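Local coordinates for CRISPR-associated protein, Cse1 family (Acidimicrobium ferrooxidans, PDB 4H3T) that is probably the large Cse1 subunit of a type I-E CRISPR Cascade complex, which would recognise invading DNA, at residues A[214-219]-A[347-352]. The protein carries 1 engineered substitution. Sequence-based numbering, arbitrary orientation.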
# COMPACT_ATOMS: atom_id res chain seq x y z
N LEU A 214 8.24 -13.53 -0.45
CA LEU A 214 9.55 -12.97 -0.79
C LEU A 214 9.94 -13.33 -2.23
O LEU A 214 10.29 -12.43 -2.98
CB LEU A 214 10.60 -13.46 0.17
CG LEU A 214 10.49 -12.93 1.61
CD1 LEU A 214 11.55 -13.64 2.48
CD2 LEU A 214 10.63 -11.40 1.70
N LEU A 215 9.72 -14.54 -2.64
CA LEU A 215 10.02 -14.95 -4.03
C LEU A 215 9.11 -14.28 -5.08
O LEU A 215 9.63 -13.90 -6.14
CB LEU A 215 9.98 -16.45 -4.16
CG LEU A 215 11.11 -17.19 -3.35
CD1 LEU A 215 10.99 -18.66 -3.51
CD2 LEU A 215 12.50 -16.77 -3.79
N LEU A 216 7.82 -14.08 -4.80
CA LEU A 216 6.91 -13.34 -5.71
C LEU A 216 7.39 -11.92 -5.92
O LEU A 216 7.05 -11.34 -6.96
CB LEU A 216 5.47 -13.33 -5.17
CG LEU A 216 4.84 -14.75 -5.15
CD1 LEU A 216 3.55 -14.80 -4.30
CD2 LEU A 216 4.53 -15.21 -6.56
N ASN A 217 8.12 -11.34 -4.93
CA ASN A 217 8.60 -9.96 -4.98
C ASN A 217 10.06 -9.83 -5.43
O ASN A 217 10.51 -8.69 -5.70
CB ASN A 217 8.43 -9.29 -3.61
CG ASN A 217 7.04 -8.88 -3.35
OD1 ASN A 217 6.65 -7.83 -3.78
ND2 ASN A 217 6.23 -9.73 -2.73
N LEU A 218 10.79 -10.95 -5.49
CA LEU A 218 12.19 -10.96 -5.90
C LEU A 218 12.26 -11.08 -7.40
O LEU A 218 12.73 -12.04 -7.95
CB LEU A 218 12.98 -12.05 -5.20
CG LEU A 218 13.27 -11.76 -3.72
CD1 LEU A 218 13.65 -13.07 -3.03
CD2 LEU A 218 14.30 -10.69 -3.56
N VAL A 219 11.91 -9.97 -8.05
CA VAL A 219 11.97 -9.90 -9.48
C VAL A 219 13.46 -10.10 -9.93
O VAL A 219 14.36 -9.35 -9.45
CB VAL A 219 11.42 -8.55 -10.01
CG1 VAL A 219 11.43 -8.53 -11.54
CG2 VAL A 219 10.02 -8.23 -9.46
N SER A 347 3.64 -7.32 -13.42
CA SER A 347 4.10 -7.83 -14.73
C SER A 347 4.97 -9.04 -14.50
O SER A 347 4.86 -9.99 -15.23
CB SER A 347 4.91 -6.76 -15.44
OG SER A 347 4.19 -5.57 -15.69
N PHE A 348 5.79 -9.06 -13.42
CA PHE A 348 6.55 -10.26 -13.15
C PHE A 348 5.62 -11.45 -12.81
O PHE A 348 5.72 -12.52 -13.40
CB PHE A 348 7.54 -10.02 -12.00
CG PHE A 348 8.25 -11.27 -11.60
CD1 PHE A 348 9.02 -11.97 -12.52
CD2 PHE A 348 8.17 -11.75 -10.30
CE1 PHE A 348 9.72 -13.11 -12.15
CE2 PHE A 348 8.81 -12.94 -9.94
CZ PHE A 348 9.59 -13.61 -10.87
N VAL A 349 4.70 -11.24 -11.83
CA VAL A 349 3.79 -12.30 -11.34
C VAL A 349 2.88 -12.84 -12.51
O VAL A 349 2.47 -14.00 -12.49
CB VAL A 349 2.94 -11.81 -10.12
CG1 VAL A 349 1.84 -12.83 -9.75
CG2 VAL A 349 3.83 -11.61 -8.92
N GLU A 350 2.48 -11.96 -13.42
CA GLU A 350 1.64 -12.27 -14.57
C GLU A 350 2.22 -13.46 -15.36
O GLU A 350 1.45 -14.27 -15.85
CB GLU A 350 1.53 -10.98 -15.43
CG GLU A 350 0.87 -11.04 -16.78
CD GLU A 350 0.92 -9.73 -17.55
OE1 GLU A 350 1.12 -8.64 -16.94
OE2 GLU A 350 0.74 -9.80 -18.79
N GLY A 351 3.56 -13.59 -15.43
CA GLY A 351 4.18 -14.70 -16.12
C GLY A 351 4.42 -15.97 -15.31
O GLY A 351 5.14 -16.83 -15.81
N LEU A 352 3.84 -16.14 -14.10
CA LEU A 352 4.12 -17.31 -13.22
C LEU A 352 3.03 -18.42 -13.13
O LEU A 352 3.15 -19.31 -12.28
CB LEU A 352 4.40 -16.80 -11.77
CG LEU A 352 5.51 -15.78 -11.63
CD1 LEU A 352 5.72 -15.39 -10.18
CD2 LEU A 352 6.80 -16.28 -12.26
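Phe348 reaches across from helix 344-350 and sets its ring against the C-terminal end of helix 210-217. With CG anti to the backbone N (chi1 174°), the ring extends away from its own helix and lies beside Leu215, Leu216 and Val219. One face is covered by Val219, whose CA sits 4.3 Å above the ring plane and over the centre. The two methyls of Val219 run back along the root of the phenylalanine, with CG2 4.0 Å from Phe348 CB. The two side chains point in opposite directions and lie alongside each other. The ring edge meets backbone oxygen: Leu216 O lies in the ring plane, 3.5 Å from Phe348 CD2, and Leu215 O is 4.0 Å from CE2. This brings the C-H rim to carbonyls at a helix end, probably a weakly favourable C-H to carbonyl contact. Leu216 O also touches Val349, at 3.8 Å from CG2. Beside it, the leucine side chains cross at an angle, with Leu216 CD2 3.8 Å from Leu352 CD1. An alanine in place of Phe348 would probably open a gap beside Val219 and leave the carbonyl oxygens of Leu215 and Leu216 without the ring edge beside them. Leu218 is the centre of an inverse gamma turn, and Val219 follows it. The contact is fully buried and joins two helix ends distant in sequence. Trp77 of helix 74-82 and Tyr223 each make an edge-to-face contact with Phe348, and Trp77 NE1 also hydrogen-bonds Leu215 O. Pro205 of strand 202-206 packs on both Leu216 and Val349, while helix 52-68 packs against Leu214 and Leu218.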